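Local coordinates for protein Non-sulfated chondroitin lyase E66 (Autographa californica nucleopolyhedrovirus, PDB 3VSN) that cleaves non-sulfated chondroitin as a lyase of the virion envelope and is essential for oral infectivity of the baculovirus, at residues 198-203 with 208-213; 584-589 with 593-598; 67-72 with 78-83. All blocks are in the same frame, centred on the assembly; numbering follows the deposited sequence.

Contact 1. Residues 198-203 with 208-213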
loop_
_atom_site.group_PDB
_atom_site.type_symbol
_atom_site.label_atom_id
_atom_site.label_comp_id
_atom_site.label_asym_id
_atom_site.label_seq_id
_atom_site.Cartn_x
_atom_site.Cartn_y
_atom_site.Cartn_z
ATOM N N PRO A 198 0.032 0.838 -26.514
ATOM C CA PRO A 198 0.334 0.262 -27.829
ATOM C C PRO A 198 -0.511 0.854 -28.958
ATOM O O PRO A 198 -0.040 0.912 -30.098
ATOM C CB PRO A 198 0.030 -1.231 -27.650
ATOM C CG PRO A 198 -0.882 -1.306 -26.473
ATOM C CD PRO A 198 -0.443 -0.193 -25.571
ATOM N N TYR A 199 -1.734 1.293 -28.657
ATOM C CA TYR A 199 -2.542 1.956 -29.684
ATOM C C TYR A 199 -1.858 3.219 -30.208
ATOM O O TYR A 199 -1.739 3.399 -31.425
ATOM C CB TYR A 199 -3.967 2.286 -29.222
ATOM C CG TYR A 199 -4.711 3.106 -30.262
ATOM C CD1 TYR A 199 -5.263 2.498 -31.391
ATOM C CD2 TYR A 199 -4.818 4.493 -30.142
ATOM C CE1 TYR A 199 -5.918 3.244 -32.358
ATOM C CE2 TYR A 199 -5.477 5.248 -31.102
ATOM C CZ TYR A 199 -6.026 4.615 -32.204
ATOM O OH TYR A 199 -6.678 5.354 -33.160
ATOM N N THR A 200 -1.424 4.090 -29.296
ATOM C CA THR A 200 -0.725 5.317 -29.680
ATOM C C THR A 200 0.499 5.008 -30.544
ATOM O O THR A 200 0.718 5.659 -31.572
ATOM C CB THR A 200 -0.315 6.152 -28.449
ATOM O OG1 THR A 200 -1.489 6.569 -27.750
ATOM C CG2 THR A 200 0.472 7.391 -28.862
ATOM N N TYR A 201 1.281 4.012 -30.131
ATOM C CA TYR A 201 2.433 3.577 -30.911
ATOM C C TYR A 201 2.037 3.087 -32.311
ATOM O O TYR A 201 2.707 3.418 -33.293
ATOM C CB TYR A 201 3.251 2.514 -30.167
ATOM C CG TYR A 201 4.453 2.030 -30.956
ATOM C CD1 TYR A 201 5.470 2.911 -31.330
ATOM C CD2 TYR A 201 4.563 0.695 -31.342
ATOM C CE1 TYR A 201 6.565 2.470 -32.062
ATOM C CE2 TYR A 201 5.652 0.246 -32.070
ATOM C CZ TYR A 201 6.643 1.134 -32.432
ATOM O OH TYR A 201 7.720 0.674 -33.149
ATOM N N SER A 202 0.948 2.325 -32.405
ATOM C CA SER A 202 0.472 1.841 -33.708
ATOM C C SER A 202 0.110 2.999 -34.642
ATOM O O SER A 202 0.377 2.937 -35.842
ATOM C CB SER A 202 -0.693 0.852 -33.568
ATOM O OG SER A 202 -1.900 1.495 -33.194
ATOM N N GLN A 203 -0.478 4.056 -34.081
ATOM C CA GLN A 203 -0.792 5.263 -34.849
ATOM C C GLN A 203 0.459 6.025 -35.293
ATOM O O GLN A 203 0.496 6.585 -36.394
ATOM C CB GLN A 203 -1.739 6.178 -34.071
ATOM C CG GLN A 203 -3.183 5.702 -34.028
ATOM C CD GLN A 203 -3.900 5.850 -35.361
ATOM O OE1 GLN A 203 -3.779 5.002 -36.246
ATOM N NE2 GLN A 203 -4.664 6.926 -35.501
ATOM N N TYR A 208 0.907 9.158 -38.104
ATOM C CA TYR A 208 0.222 10.234 -37.379
ATOM C C TYR A 208 1.136 10.863 -36.324
ATOM O O TYR A 208 1.888 10.157 -35.648
ATOM C CB TYR A 208 -1.047 9.719 -36.700
ATOM C CG TYR A 208 -2.136 9.249 -37.639
ATOM C CD1 TYR A 208 -2.978 10.161 -38.278
ATOM C CD2 TYR A 208 -2.345 7.889 -37.868
ATOM C CE1 TYR A 208 -3.986 9.730 -39.131
ATOM C CE2 TYR A 208 -3.350 7.448 -38.716
ATOM C CZ TYR A 208 -4.166 8.372 -39.345
ATOM O OH TYR A 208 -5.164 7.933 -40.186
ATOM N N SER A 209 1.070 12.185 -36.184
ATOM C CA SER A 209 1.829 12.876 -35.143
ATOM C C SER A 209 1.122 12.717 -33.800
ATOM O O SER A 209 -0.082 12.463 -33.756
ATOM C CB SER A 209 2.018 14.359 -35.480
ATOM O OG SER A 209 0.826 15.094 -35.255
ATOM N N LEU A 210 1.873 12.864 -32.712
ATOM C CA LEU A 210 1.302 12.777 -31.366
ATOM C C LEU A 210 0.202 13.821 -31.131
ATOM O O LEU A 210 -0.789 13.535 -30.456
ATOM C CB LEU A 210 2.398 12.857 -30.294
ATOM C CG LEU A 210 3.252 11.591 -30.150
ATOM C CD1 LEU A 210 4.502 11.833 -29.315
ATOM C CD2 LEU A 210 2.434 10.444 -29.571
ATOM N N ALA A 211 0.373 15.014 -31.705
ATOM C CA ALA A 211 -0.649 16.066 -31.634
ATOM C C ALA A 211 -1.972 15.633 -32.270
ATOM O O ALA A 211 -3.041 15.982 -31.774
ATOM C CB ALA A 211 -0.143 17.355 -32.270
ATOM N N GLN A 212 -1.894 14.866 -33.359
ATOM C CA GLN A 212 -3.083 14.330 -34.027
ATOM C C GLN A 212 -3.759 13.247 -33.190
ATOM O O GLN A 212 -4.978 13.272 -32.992
ATOM C CB GLN A 212 -2.734 13.754 -35.405
ATOM C CG GLN A 212 -2.273 14.768 -36.439
ATOM C CD GLN A 212 -2.128 14.149 -37.816
ATOM O OE1 GLN A 212 -3.098 14.045 -38.567
ATOM N NE2 GLN A 212 -0.913 13.735 -38.155
ATOM N N ILE A 213 -2.958 12.295 -32.712
ATOM C CA ILE A 213 -3.446 11.173 -31.903
ATOM C C ILE A 213 -4.153 11.680 -30.640
ATOM O O ILE A 213 -5.210 11.169 -30.261
ATOM C CB ILE A 213 -2.294 10.203 -31.538
ATOM C CG1 ILE A 213 -1.648 9.640 -32.812
ATOM C CG2 ILE A 213 -2.801 9.063 -30.662
ATOM C CD1 ILE A 213 -0.198 9.233 -32.652
#

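Contact 2. Residues 584-589 with 593-598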
loop_
_atom_site.group_PDB
_atom_site.type_symbol
_atom_site.label_atom_id
_atom_site.label_comp_id
_atom_site.label_asym_id
_atom_site.label_seq_id
_atom_site.Cartn_x
_atom_site.Cartn_y
_atom_site.Cartn_z
ATOM N N VAL A 584 12.243 13.982 21.263
ATOM C CA VAL A 584 10.847 13.852 20.835
ATOM C C VAL A 584 9.949 13.680 22.055
ATOM O O VAL A 584 10.188 12.798 22.890
ATOM C CB VAL A 584 10.646 12.641 19.888
ATOM C CG1 VAL A 584 9.165 12.418 19.593
ATOM C CG2 VAL A 584 11.433 12.823 18.591
ATOM N N LYS A 585 8.935 14.538 22.161
ATOM C CA LYS A 585 7.887 14.406 23.169
ATOM C C LYS A 585 6.545 14.324 22.455
ATOM O O LYS A 585 6.344 14.972 21.425
ATOM C CB LYS A 585 7.875 15.607 24.123
ATOM C CG LYS A 585 9.033 15.678 25.117
ATOM C CD LYS A 585 8.870 16.885 26.036
ATOM C CE LYS A 585 9.989 16.993 27.070
ATOM N NZ LYS A 585 9.671 18.031 28.098
ATOM N N ALA A 586 5.633 13.524 22.990
ATOM C CA ALA A 586 4.294 13.440 22.425
ATOM C C ALA A 586 3.251 13.492 23.524
ATOM O O ALA A 586 3.518 13.106 24.665
ATOM C CB ALA A 586 4.135 12.174 21.589
ATOM N N LEU A 587 2.064 13.977 23.177
ATOM C CA LEU A 587 0.956 13.998 24.109
ATOM C C LEU A 587 -0.291 13.477 23.433
ATOM O O LEU A 587 -0.670 13.948 22.360
ATOM C CB LEU A 587 0.702 15.410 24.643
ATOM C CG LEU A 587 -0.381 15.488 25.725
ATOM C CD1 LEU A 587 0.106 14.865 27.030
ATOM C CD2 LEU A 587 -0.803 16.929 25.950
ATOM N N PHE A 588 -0.909 12.490 24.068
ATOM C CA PHE A 588 -2.204 12.001 23.652
ATOM C C PHE A 588 -3.180 12.477 24.715
ATOM O O PHE A 588 -3.055 12.111 25.882
ATOM C CB PHE A 588 -2.205 10.469 23.566
ATOM C CG PHE A 588 -1.175 9.906 22.619
ATOM C CD1 PHE A 588 -1.484 9.700 21.276
ATOM C CD2 PHE A 588 0.103 9.572 23.070
ATOM C CE1 PHE A 588 -0.541 9.177 20.397
ATOM C CE2 PHE A 588 1.053 9.052 22.193
ATOM C CZ PHE A 588 0.728 8.857 20.858
ATOM N N ASN A 589 -4.125 13.320 24.328
ATOM C CA ASN A 589 -5.149 13.786 25.264
ATOM C C ASN A 589 -6.461 13.915 24.520
ATOM O O ASN A 589 -6.895 15.015 24.180
ATOM C CB ASN A 589 -4.758 15.113 25.928
ATOM C CG ASN A 589 -5.687 15.489 27.077
ATOM O OD1 ASN A 589 -6.255 14.620 27.744
ATOM N ND2 ASN A 589 -5.844 16.788 27.314
ATOM N N VAL A 593 -4.038 15.367 19.828
ATOM C CA VAL A 593 -2.731 14.717 19.810
ATOM C C VAL A 593 -1.686 15.775 19.455
ATOM O O VAL A 593 -1.970 16.699 18.682
ATOM C CB VAL A 593 -2.690 13.499 18.844
ATOM C CG1 VAL A 593 -2.761 13.932 17.382
ATOM C CG2 VAL A 593 -1.446 12.649 19.086
ATOM N N MET A 594 -0.493 15.646 20.031
ATOM C CA MET A 594 0.573 16.626 19.842
ATOM C C MET A 594 1.929 15.941 19.805
ATOM O O MET A 594 2.164 14.983 20.547
ATOM C CB MET A 594 0.562 17.655 20.982
ATOM C CG MET A 594 1.609 18.756 20.848
ATOM S SD MET A 594 2.125 19.468 22.430
ATOM C CE MET A 594 3.320 18.243 22.944
ATOM N N VAL A 595 2.814 16.436 18.942
ATOM C CA VAL A 595 4.208 16.003 18.917
ATOM C C VAL A 595 5.105 17.233 18.912
ATOM O O VAL A 595 4.844 18.189 18.180
ATOM C CB VAL A 595 4.524 15.114 17.691
ATOM C CG1 VAL A 595 6.004 14.745 17.652
ATOM C CG2 VAL A 595 3.679 13.848 17.722
ATOM N N LYS A 596 6.147 17.203 19.740
ATOM C CA LYS A 596 7.129 18.286 19.810
ATOM C C LYS A 596 8.516 17.734 19.533
ATOM O O LYS A 596 8.940 16.755 20.150
ATOM C CB LYS A 596 7.093 18.969 21.185
ATOM C CG LYS A 596 8.222 19.960 21.430
ATOM C CD LYS A 596 8.057 20.701 22.747
ATOM C CE LYS A 596 9.332 21.443 23.122
ATOM N NZ LYS A 596 10.375 20.532 23.675
ATOM N N GLU A 597 9.216 18.368 18.598
ATOM C CA GLU A 597 10.570 17.974 18.252
ATOM C C GLU A 597 11.350 19.192 17.791
ATOM O O GLU A 597 10.915 19.926 16.895
ATOM C CB GLU A 597 10.568 16.881 17.170
ATOM C CG GLU A 597 11.960 16.472 16.717
ATOM C CD GLU A 597 11.962 15.387 15.654
ATOM O OE1 GLU A 597 10.946 15.200 14.947
ATOM O OE2 GLU A 597 13.010 14.719 15.525
ATOM N N ASN A 598 12.511 19.387 18.414
ATOM C CA ASN A 598 13.336 20.571 18.197
ATOM C C ASN A 598 12.526 21.832 18.511
ATOM O O ASN A 598 12.013 21.958 19.623
ATOM C CB ASN A 598 13.940 20.565 16.784
ATOM C CG ASN A 598 14.799 19.336 16.528
ATOM O OD1 ASN A 598 15.514 18.869 17.421
ATOM N ND2 ASN A 598 14.732 18.802 15.314
#

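Contact 3. Residues 67-72 with 78-83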
loop_
_atom_site.group_PDB
_atom_site.type_symbol
_atom_site.label_atom_id
_atom_site.label_comp_id
_atom_site.label_asym_id
_atom_site.label_seq_id
_atom_site.Cartn_x
_atom_site.Cartn_y
_atom_site.Cartn_z
ATOM N N ASP A 67 7.623 -24.329 -25.070
ATOM C CA ASP A 67 7.348 -25.695 -24.604
ATOM C C ASP A 67 6.403 -25.735 -23.407
ATOM O O ASP A 67 6.365 -24.798 -22.603
ATOM C CB ASP A 67 8.654 -26.416 -24.239
ATOM C CG ASP A 67 9.396 -26.951 -25.455
ATOM O OD1 ASP A 67 8.797 -27.011 -26.550
ATOM O OD2 ASP A 67 10.583 -27.316 -25.313
ATOM N N ASN A 68 5.652 -26.833 -23.303
ATOM C CA ASN A 68 4.747 -27.104 -22.174
ATOM C C ASN A 68 3.629 -26.075 -21.973
ATOM O O ASN A 68 3.233 -25.779 -20.842
ATOM C CB ASN A 68 5.541 -27.337 -20.879
ATOM C CG ASN A 68 6.430 -28.564 -20.956
ATOM O OD1 ASN A 68 5.960 -29.668 -21.234
ATOM N ND2 ASN A 68 7.723 -28.376 -20.713
ATOM N N LEU A 69 3.131 -25.537 -23.083
ATOM C CA LEU A 69 1.984 -24.636 -23.069
ATOM C C LEU A 69 1.016 -25.008 -24.186
ATOM O O LEU A 69 1.429 -25.521 -25.228
ATOM C CB LEU A 69 2.427 -23.175 -23.220
ATOM C CG LEU A 69 3.180 -22.496 -22.069
ATOM C CD1 LEU A 69 3.714 -21.144 -22.522
ATOM C CD2 LEU A 69 2.297 -22.334 -20.834
ATOM N N SER A 70 -0.269 -24.748 -23.962
ATOM C CA SER A 70 -1.295 -24.984 -24.976
ATOM C C SER A 70 -2.064 -23.696 -25.288
ATOM O O SER A 70 -3.260 -23.603 -24.999
ATOM C CB SER A 70 -2.250 -26.094 -24.524
ATOM O OG SER A 70 -1.541 -27.289 -24.254
ATOM N N PRO A 71 -1.384 -22.702 -25.898
ATOM C CA PRO A 71 -1.953 -21.358 -26.056
ATOM C C PRO A 71 -3.154 -21.257 -26.999
ATOM O O PRO A 71 -3.926 -20.301 -26.898
ATOM C CB PRO A 71 -0.780 -20.550 -26.621
ATOM C CG PRO A 71 0.046 -21.549 -27.349
ATOM C CD PRO A 71 -0.060 -22.812 -26.544
ATOM N N TRP A 72 -3.310 -22.223 -27.903
ATOM C CA TRP A 72 -4.352 -22.147 -28.934
ATOM C C TRP A 72 -5.677 -22.701 -28.481
ATOM O O TRP A 72 -6.703 -22.482 -29.128
ATOM C CB TRP A 72 -3.888 -22.807 -30.235
ATOM C CG TRP A 72 -2.449 -22.497 -30.599
ATOM C CD1 TRP A 72 -1.460 -23.396 -30.985
ATOM C CD2 TRP A 72 -1.780 -21.179 -30.596
ATOM N NE1 TRP A 72 -0.272 -22.750 -31.225
ATOM C CE2 TRP A 72 -0.394 -21.423 -31.009
ATOM C CE3 TRP A 72 -2.179 -19.877 -30.308
ATOM C CZ2 TRP A 72 0.531 -20.396 -31.118
ATOM C CZ3 TRP A 72 -1.236 -18.849 -30.423
ATOM C CH2 TRP A 72 0.086 -19.104 -30.822
ATOM N N PHE A 78 -2.064 -18.780 -23.419
ATOM C CA PHE A 78 -1.784 -17.719 -24.392
ATOM C C PHE A 78 -1.259 -16.465 -23.688
ATOM O O PHE A 78 -0.320 -15.825 -24.166
ATOM C CB PHE A 78 -3.022 -17.397 -25.242
ATOM C CG PHE A 78 -2.800 -16.298 -26.251
ATOM C CD1 PHE A 78 -1.980 -16.502 -27.360
ATOM C CD2 PHE A 78 -3.414 -15.062 -26.096
ATOM C CE1 PHE A 78 -1.775 -15.490 -28.286
ATOM C CE2 PHE A 78 -3.213 -14.047 -27.020
ATOM C CZ PHE A 78 -2.392 -14.261 -28.116
ATOM N N GLY A 79 -1.869 -16.131 -22.551
ATOM C CA GLY A 79 -1.373 -15.066 -21.680
ATOM C C GLY A 79 0.069 -15.292 -21.261
ATOM O O GLY A 79 0.876 -14.360 -21.259
ATOM N N THR A 80 0.393 -16.538 -20.925
ATOM C CA THR A 80 1.752 -16.907 -20.547
ATOM C C THR A 80 2.734 -16.760 -21.715
ATOM O O THR A 80 3.841 -16.255 -21.523
ATOM C CB THR A 80 1.811 -18.323 -19.941
ATOM O OG1 THR A 80 0.905 -18.394 -18.834
ATOM C CG2 THR A 80 3.217 -18.650 -19.448
ATOM N N VAL A 81 2.322 -17.186 -22.912
ATOM C CA VAL A 81 3.118 -16.976 -24.129
ATOM C C VAL A 81 3.396 -15.483 -24.325
ATOM O O VAL A 81 4.541 -15.078 -24.535
ATOM C CB VAL A 81 2.423 -17.545 -25.390
ATOM C CG1 VAL A 81 3.122 -17.074 -26.659
ATOM C CG2 VAL A 81 2.389 -19.065 -25.345
ATOM N N CYS A 82 2.338 -14.679 -24.244
ATOM C CA CYS A 82 2.437 -13.227 -24.373
ATOM C C CYS A 82 3.422 -12.602 -23.377
ATOM O O CYS A 82 4.328 -11.864 -23.779
ATOM C CB CYS A 82 1.052 -12.590 -24.250
ATOM S SG CYS A 82 0.005 -12.825 -25.706
ATOM N N HIS A 83 3.257 -12.909 -22.089
ATOM C CA HIS A 83 4.158 -12.387 -21.051
ATOM C C HIS A 83 5.580 -12.843 -21.218
ATOM O O HIS A 83 6.511 -12.069 -21.007
ATOM C CB HIS A 83 3.660 -12.747 -19.653
ATOM C CG HIS A 83 2.451 -11.960 -19.210
ATOM N ND1 HIS A 83 2.418 -10.615 -19.222
ATOM C CD2 HIS A 83 1.221 -12.381 -18.710
ATOM C CE1 HIS A 83 1.227 -10.193 -18.764
ATOM N NE2 HIS A 83 0.495 -11.276 -18.452
#

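Contact 1. Residues 198-203 with 208-213
The turn between two helices of the alpha-helical toroid is closed here, where Gln203 near the end of helix 189-205 meets Tyr208 just ahead of the short helix 210-214. Tyr208 N donates to Gln203 O over 3.1 Å, a fairly bent bond (N-H...O 145°) that spans five residues and closes the turn after helix 189-205. The same carbonyl oxygen also lies in the plane of the Tyr208 ring, at its edge. The Gln203 side chain, bent at chi2 (-72°), folds back so that its amide comes over one face of that ring: NE2 is 3.5 Å from Tyr208 CD2, and the two planes are inclined by 37°. Both ends of the amide are held, OE1 by Arg206 and NE2 by Glu216, which fixes its rotation and satisfies a buried polar group.

Away from the amide, next to Gln203 CB, the contact becomes apolar. Ile213 leans on the helix with CG1 3.7 Å from Gln203 CB, and its CD1 reaches Thr200 O at 3.8 Å. Thr200 CG2 meets Leu210 CD2 at 3.7 Å, the two side chains lying nearly perpendicular. The hydroxyl of Thr200 turns back to Gly196 O within its own helix, leaving the methyl for this packing. Ile219 from helix 217-225 touches both Thr200 and Ile213, while Tyr268 of helix 262-269 adds to the apolar patch around Thr200 and Leu210.

At the start of the second helix, Ser209 is the N-cap; its OG accepts a weak bond from Gln212 N at 3.3 Å. A helix end closed by the Tyr208 N to Gln203 O bond, a weakly capped helix start and an aliphatic seam between them make up a short connection between consecutive helices of the alpha/alpha toroid.

Contact 2. Residues 584-589 with 593-598
The Phe588 ring and Val593 leave adjacent strands on one face of the sheet and run abreast, Val593 CG2 approaching the ring obliquely at 3.7 Å from Phe588 CD1. The pair stands near the turn of a beta hairpin, strands 584-589 and 592-597, inside the antiparallel sheet of the C-terminal part of the chain. The two short strand segments run at 170° to each other with their axes 4.6 Å apart.

Two hydrogen-bonded pairs stitch them together. Lys585 and Lys596 exchange nearly straight bonds, Lys585 N to Lys596 O at 3.0 Å and Lys596 N to Lys585 O at 2.8 Å. Leu587 and Met594 form the next pair, in which Met594 N to Leu587 O is the more bent bond (147°). At the non-hydrogen-bonded pair between them, Ala586 and Val595, the strands come close enough for a CA-H...O contact from Ala586 CA to Met594 O, 3.2 Å.

The two faces of the hairpin have different neighbours. Val584, Ala586, Phe588, Val593 and Val595 are turned to the side of strand 426-434, whose Ala427 touches Phe588 and Val593, and of the loop before it, where Glu597 finds its partners, Thr422 and Thr424. On the other face Leu587 and Met594 look toward helix 614-623 and meet Ser620. Further along that face Lys585 NZ and Lys596 NZ, 5.1 Å apart, both form salt bridges with Glu626, which probably offsets the mutual repulsion of their like charges.

The Met594 chain leaves with CG opposite the backbone nitrogen (chi1 -178°) and turns at its last torsion, which brings CE within 4.2 Å of Leu587 CB.

Contact 3. Residues 67-72 with 78-83
Pro71 O lies 3.5 Å from Phe78 CB and takes a weak hydrogen bond from Trp131 NE1, so that the carbonyl sits between the helix and a residue beyond it. Between the two segments themselves no hydrogen bond is made; the contact is apolar and centres on the proline. Pro71 CB touches Val81 CG2 at 3.7 Å and also packs beside Phe78 CB.

Val81 presents a single branch. With CG1 opposite the backbone nitrogen (chi1 169°), CG2 is the methyl left facing the loop, and it wedges between Pro71 and Leu69, whose CD1 is 3.7 Å from Val81 CG2. The side chains of Leu69 and Val81 run antiparallel past one another. Leu69 spreads its other branch over Thr80, so that both of its methyls approach Thr80 CG2, and the leucine lies nearly perpendicular to the threonine. The hydroxyl of Thr80 is bound instead to Pro76 O within the helix.

Trp72 leaves the backbone facing away from the helix, yet its indole swings round to meet Phe78, with Trp72 CZ3 3.9 Å from Phe78 CD1, the side chains crossing steeply and the approach being oblique to both rings. Pro71 CG sits 3.6 Å above the centre of one indole face, and Trp72 NE1 is held by Asn63 O. One face of the Phe78 ring carries Cys82 SG, displaced from the ring centre.

The loop thus folds back along the start of helix 75-93 as an apolar seal on a helix of the alpha/alpha toroid. Phe78 also stacks with Phe140 of helix 138-154 and meets Trp131 edge-to-face, Trp72 reaches Ile115 and Phe78 reaches Ile116 of helix 103-119, and Val65 of strand 65-66 touches both Trp72 and Val81.

In the fold
Along the chain contact 3 comes first, then contact 1, then contact 2. The first two belong to the alpha-helical toroid, their centres about 29 Å apart and nearest atoms about 12 Å; helix 138-154 packs against residues of both 198-203 and 78-83. Contact 2 lies across the centre of the chain in the beta-rich C-terminal part, its centre about 54 Å from that of contact 1 and 57 Å from that of contact 3. Contacts 1 and 3 thus fix elements of the helical toroid, while contact 2 joins strands of the beta-rich part. None is at the catalytic residues, although contact 1 shares helix 189-205 with Asn191.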